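Local coordinates for hypothetical protein (Leishmania major, PDB 1R75) that is of unknown function and belongs to a family defined only by a domain of unknown function, here folded as two antiparallel beta sheets, at residues Asn57-Lys60 with Glu61-Ile64; Asp106-Pro109 with Leu110-Gln113. All coordinates share one frame; numbering follows the deposited sequence.

Contact 1: residues Asn57-Lys60 with Glu61-Ile64; sequences NDSK and ELII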
ATOM      1  N   ASN A  57      -0.724  -4.511   6.078  1.00 21.07           N
ATOM      2  CA  ASN A  57       0.327  -5.498   6.195  1.00 23.82           C
ATOM      3  C   ASN A  57      -0.113  -6.440   7.361  1.00 25.20           C
ATOM      4  O   ASN A  57      -0.169  -6.014   8.521  1.00 24.82           O
ATOM      5  CB  ASN A  57       1.639  -4.757   6.416  1.00 22.97           C
ATOM      6  CG  ASN A  57       2.835  -5.707   6.740  1.00 24.49           C
ATOM      7  OD1 ASN A  57       2.695  -6.943   6.873  1.00 23.42           O
ATOM      8  ND2 ASN A  57       3.990  -5.112   6.873  1.00 20.36           N
ATOM      9  N   ASP A  58      -0.512  -7.679   7.005  1.00 25.79           N
ATOM     10  CA  ASP A  58      -0.915  -8.701   7.983  1.00 29.20           C
ATOM     11  C   ASP A  58       0.268  -9.551   8.563  1.00 30.26           C
ATOM     12  O   ASP A  58       0.062 -10.517   9.285  1.00 33.27           O
ATOM     13  CB  ASP A  58      -1.958  -9.594   7.328  1.00 29.74           C
ATOM     14  CG  ASP A  58      -2.758 -10.407   8.332  1.00 34.03           C
ATOM     15  OD1 ASP A  58      -3.159  -9.875   9.400  1.00 35.11           O
ATOM     16  OD2 ASP A  58      -3.016 -11.591   8.080  1.00 37.92           O
ATOM     17  N   SER A  59       1.494  -9.170   8.270  1.00 29.80           N
ATOM     18  CA  SER A  59       2.632  -9.749   8.918  1.00 30.55           C
ATOM     19  C   SER A  59       2.895  -9.161  10.277  1.00 30.43           C
ATOM     20  O   SER A  59       2.779  -7.980  10.477  1.00 29.13           O
ATOM     21  CB  SER A  59       3.891  -9.542   8.079  1.00 31.73           C
ATOM     22  OG  SER A  59       4.939 -10.224   8.709  1.00 36.79           O
ATOM     23  N   LYS A  60       3.379  -9.974  11.206  1.00 31.51           N
ATOM     24  CA  LYS A  60       3.857  -9.456  12.494  1.00 32.15           C
ATOM     25  C   LYS A  60       5.272  -9.000  12.404  1.00 31.45           C
ATOM     26  O   LYS A  60       5.707  -8.243  13.263  1.00 32.54           O
ATOM     27  CB  LYS A  60       3.804 -10.551  13.614  1.00 32.95           C
ATOM     28  CG  LYS A  60       2.415 -11.116  13.849  1.00 37.88           C
ATOM     29  CD  LYS A  60       2.432 -12.152  15.037  1.00 43.46           C
ATOM     30  CE  LYS A  60       1.845 -13.502  14.660  1.00 46.97           C
ATOM     31  NZ  LYS A  60       2.542 -14.225  13.538  1.00 49.88           N
ATOM     32  N   GLU A  61       6.002  -9.486  11.403  1.00 31.27           N
ATOM     33  CA  GLU A  61       7.469  -9.400  11.391  1.00 33.03           C
ATOM     34  C   GLU A  61       8.124  -8.653  10.258  1.00 31.67           C
ATOM     35  O   GLU A  61       9.377  -8.455  10.309  1.00 32.54           O
ATOM     36  CB  GLU A  61       8.124 -10.823  11.378  1.00 35.81           C
ATOM     37  CG  GLU A  61       7.241 -12.053  11.614  1.00 40.25           C
ATOM     38  CD  GLU A  61       8.065 -13.303  12.045  1.00 52.51           C
ATOM     39  OE1 GLU A  61       9.202 -13.535  11.502  1.00 53.60           O
ATOM     40  OE2 GLU A  61       7.590 -14.070  12.939  1.00 55.94           O
ATOM     41  N   LEU A  62       7.346  -8.300   9.222  1.00 28.20           N
ATOM     42  CA  LEU A  62       7.911  -7.674   7.992  1.00 26.09           C
ATOM     43  C   LEU A  62       7.506  -6.220   7.820  1.00 23.25           C
ATOM     44  O   LEU A  62       6.399  -5.910   8.110  1.00 24.66           O
ATOM     45  CB  LEU A  62       7.380  -8.403   6.749  1.00 26.00           C
ATOM     46  CG  LEU A  62       7.705  -9.901   6.670  1.00 27.80           C
ATOM     47  CD1 LEU A  62       7.269 -10.444   5.348  1.00 32.27           C
ATOM     48  CD2 LEU A  62       9.124 -10.091   6.801  1.00 33.06           C
ATOM     49  N   ILE A  63       8.416  -5.385   7.323  1.00 25.17           N
ATOM     50  CA  ILE A  63       8.115  -4.065   6.765  1.00 24.81           C
ATOM     51  C   ILE A  63       8.119  -4.190   5.246  1.00 23.19           C
ATOM     52  O   ILE A  63       9.031  -4.819   4.672  1.00 22.26           O
ATOM     53  CB  ILE A  63       9.043  -2.975   7.267  1.00 27.46           C
ATOM     54  CG1 ILE A  63       8.710  -1.646   6.584  1.00 27.62           C
ATOM     55  CG2 ILE A  63      10.441  -3.233   7.018  1.00 30.00           C
ATOM     56  CD1 ILE A  63       9.531  -0.500   7.187  1.00 37.05           C
ATOM     57  N   ILE A  64       7.072  -3.667   4.625  1.00 22.04           N
ATOM     58  CA  ILE A  64       6.834  -3.857   3.177  1.00 22.31           C
ATOM     59  C   ILE A  64       6.977  -2.514   2.523  1.00 22.00           C
ATOM     60  O   ILE A  64       6.465  -1.523   3.035  1.00 24.01           O
ATOM     61  CB  ILE A  64       5.486  -4.475   2.896  1.00 22.89           C
ATOM     62  CG1 ILE A  64       5.387  -5.873   3.571  1.00 28.43           C
ATOM     63  CG2 ILE A  64       5.176  -4.477   1.360  1.00 25.18           C
ATOM     64  CD1 ILE A  64       4.070  -6.436   3.560  1.00 33.72           C
TER
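Asn57 sets CG opposite its backbone N (chi1 173°), beside its carbonyl carbon, which carries ND2 across to Leu62 and lays the amide against Ile64. Ser59 has OG in the same relation to its N (chi1 -175°), and this brings the hydroxyl to the backbone N-H groups of Glu61 and Leu62. The two residues bridge the loop between strands 52-57 and 62-71.

Asn57 works with both ends of its amide. Asn57 ND2 donates to Leu62 O at 2.8 Å. Leu62 O lies close to the amide plane, but ND2 sits above the carbonyl plane of Leu62 and is not on a lone pair. ND2 also donates to Val107 O. At the other end Asn57 OD1 accepts from Ser59 N at 2.9 Å, which makes an Asx turn. The methyl end of Ile64 covers the group, with Ile64 CD1 3.5 Å from Asn57 CG. Beyond it, Ile64 packs on Ile41, Leu42 and strand 123-132.

Ser59 OG accepts twice. Glu61 N donates to Ser59 OG at 3.0 Å, and this bond is fairly straight, at 158°. The bond from Leu62 N to Ser59 OG, at 3.1 Å, is weak and bent. Leu62 CG lies 3.5 Å from Ser59 OG, so the leucine flanks the hydroxyl.

Asn57 is buried, and the bonds at OD1 and ND2 fix which way its amide is flipped. Ser59 OG engages two successive N-H groups, one of them weakly, so side-chain bonds probably contribute to the loop's shape.

Contact 2: residues Asp106-Pro109 with Leu110-Gln113; sequences DVRP and LETQ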
ATOM      1  N   ASP A 106       6.019   2.878   2.802  1.00 22.38           N
ATOM      2  CA  ASP A 106       6.358   1.697   3.609  1.00 24.86           C
ATOM      3  C   ASP A 106       5.262   1.335   4.584  1.00 22.97           C
ATOM      4  O   ASP A 106       4.693   2.206   5.168  1.00 24.71           O
ATOM      5  CB  ASP A 106       7.639   1.998   4.384  1.00 26.07           C
ATOM      6  CG  ASP A 106       8.791   2.295   3.475  1.00 35.64           C
ATOM      7  OD1 ASP A 106       8.947   1.602   2.434  1.00 39.49           O
ATOM      8  OD2 ASP A 106       9.608   3.230   3.696  1.00 47.20           O
ATOM      9  N   VAL A 107       4.992   0.040   4.798  1.00 21.58           N
ATOM     10  CA  VAL A 107       3.895  -0.372   5.585  1.00 20.62           C
ATOM     11  C   VAL A 107       4.457  -1.327   6.684  1.00 21.18           C
ATOM     12  O   VAL A 107       4.962  -2.428   6.385  1.00 21.61           O
ATOM     13  CB  VAL A 107       2.866  -1.128   4.792  1.00 20.68           C
ATOM     14  CG1 VAL A 107       1.606  -1.375   5.611  1.00 19.60           C
ATOM     15  CG2 VAL A 107       2.552  -0.427   3.498  1.00 20.58           C
ATOM     16  N   ARG A 108       4.417  -0.854   7.923  1.00 20.75           N
ATOM     17  CA  ARG A 108       4.985  -1.590   9.036  1.00 23.21           C
ATOM     18  C   ARG A 108       4.064  -2.730   9.409  1.00 23.37           C
ATOM     19  O   ARG A 108       2.862  -2.773   9.024  1.00 22.88           O
ATOM     20  CB  ARG A 108       5.229  -0.666  10.234  1.00 25.54           C
ATOM     21  CG  ARG A 108       6.318   0.342   9.943  1.00 29.32           C
ATOM     22  CD  ARG A 108       6.370   1.469  10.953  1.00 37.94           C
ATOM     23  NE  ARG A 108       6.882   2.732  10.390  1.00 46.28           N
ATOM     24  CZ  ARG A 108       6.320   3.476   9.373  1.00 53.25           C
ATOM     25  NH1 ARG A 108       5.187   3.129   8.724  1.00 54.77           N
ATOM     26  NH2 ARG A 108       6.944   4.589   8.978  1.00 52.68           N
ATOM     27  N   PRO A 109       4.576  -3.671  10.195  1.00 23.85           N
ATOM     28  CA  PRO A 109       3.752  -4.805  10.639  1.00 23.62           C
ATOM     29  C   PRO A 109       2.402  -4.421  11.251  1.00 24.36           C
ATOM     30  O   PRO A 109       2.411  -3.600  12.169  1.00 26.04           O
ATOM     31  CB  PRO A 109       4.672  -5.501  11.682  1.00 25.74           C
ATOM     32  CG  PRO A 109       6.015  -5.157  11.303  1.00 24.06           C
ATOM     33  CD  PRO A 109       5.947  -3.761  10.711  1.00 25.64           C
ATOM     34  N   LEU A 110       1.331  -5.033  10.776  1.00 23.49           N
ATOM     35  CA  LEU A 110      -0.091  -4.867  11.186  1.00 26.91           C
ATOM     36  C   LEU A 110      -0.670  -3.459  10.973  1.00 26.69           C
ATOM     37  O   LEU A 110      -1.741  -3.134  11.471  1.00 28.28           O
ATOM     38  CB  LEU A 110      -0.290  -5.324  12.683  1.00 27.80           C
ATOM     39  CG  LEU A 110       0.303  -6.721  12.907  1.00 28.92           C
ATOM     40  CD1 LEU A 110       0.189  -7.145  14.422  1.00 34.57           C
ATOM     41  CD2 LEU A 110      -0.305  -7.722  12.024  1.00 32.95           C
ATOM     42  N   GLU A 111       0.069  -2.623  10.245  1.00 24.80           N
ATOM     43  CA  GLU A 111      -0.311  -1.289   9.988  1.00 25.37           C
ATOM     44  C   GLU A 111      -1.153  -1.168   8.768  1.00 23.69           C
ATOM     45  O   GLU A 111      -1.010  -1.925   7.831  1.00 22.24           O
ATOM     46  CB  GLU A 111       0.960  -0.478   9.781  1.00 26.16           C
ATOM     47  CG  GLU A 111       0.918   0.984   9.986  1.00 34.34           C
ATOM     48  CD  GLU A 111       2.342   1.577   9.916  1.00 39.74           C
ATOM     49  OE1 GLU A 111       2.985   1.506   8.814  1.00 29.39           O
ATOM     50  OE2 GLU A 111       2.836   2.080  10.994  1.00 41.03           O
ATOM     51  N   THR A 112      -2.030  -0.170   8.769  1.00 23.79           N
ATOM     52  CA  THR A 112      -2.734   0.321   7.571  1.00 23.35           C
ATOM     53  C   THR A 112      -2.117   1.673   7.126  1.00 23.79           C
ATOM     54  O   THR A 112      -1.975   2.571   7.968  1.00 25.62           O
ATOM     55  CB  THR A 112      -4.233   0.517   7.866  1.00 24.76           C
ATOM     56  OG1 THR A 112      -4.834  -0.721   8.298  1.00 26.45           O
ATOM     57  CG2 THR A 112      -5.068   0.782   6.611  1.00 23.59           C
ATOM     58  N   GLN A 113      -1.665   1.799   5.879  1.00 20.18           N
ATOM     59  CA  GLN A 113      -1.215   3.045   5.287  1.00 19.89           C
ATOM     60  C   GLN A 113      -2.210   3.480   4.216  1.00 19.32           C
ATOM     61  O   GLN A 113      -2.376   2.780   3.215  1.00 17.32           O
ATOM     62  CB  GLN A 113       0.236   2.901   4.735  1.00 20.99           C
ATOM     63  CG  GLN A 113       1.242   2.830   5.829  1.00 24.33           C
ATOM     64  CD  GLN A 113       1.641   4.261   6.310  1.00 32.85           C
ATOM     65  OE1 GLN A 113       0.831   5.172   6.314  1.00 38.17           O
ATOM     66  NE2 GLN A 113       2.878   4.443   6.635  1.00 38.04           N
TER
HETATM   67  O   HOH W   1       5.439   5.801   6.692  1.00 55.55           O
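A type II beta turn from Arg108 to Glu111 joins strand 100-107 to strand 112-117, with Pro109 and Leu110 at its two corners. Leu110 takes a positive phi of 62°. The turn is closed by Glu111 N, which donates to Arg108 O at 3.1 Å.

The side chains of Arg108 and Glu111 lie alongside each other with their ends together. Glu111 turns CG away from its own N (chi1 -158°) and stays extended, which returns its carboxylate to Arg108. There OE1 takes two bonds. Arg108 NH1 reaches Glu111 OE1 at 2.7 Å in a salt bridge, on the syn side and near the guanidinium plane. Arg108 N meets Glu111 OE1 at 2.9 Å from above the carboxylate plane.

Gln113 bends at chi2 (-84°) and sends NE2 to Asp106 O at 3.2 Å, almost in line with the carbonyl bond. The O of water 1 accepts from Arg108 NH2 at 3.0 Å and, weakly, from Gln113 NE2. Val107 CG1 lies 3.5 Å from Glu111 O.

The paired charge would be expected to favour the ionised form of Glu111. Its OE1 accepts from both N and NH1 of Arg108, and so ties the carboxylate to the first residue of the turn.

Overall arrangement
Contact 1 comes first along the chain, and contact 2 follows in series. Their centres are about 7 Å apart, on the same side of the chain's centre. Each is a connection that passes from one antiparallel sheet to the other. Residues 57-64 lead from strand 52-57 to strand 62-71, and residues 106-113 from strand 100-107 to strand 112-117. The strands pair in both sheets: 52-57 beside 112-117, and 62-71 beside 100-107, where Ile64 O and Val107 N, 2.8 Å apart, probably hydrogen-bond. The connections also touch directly, as Pro109 packs against Lys60 O and Leu62 O. The two crossings therefore tie the sheets together at one end of the fold.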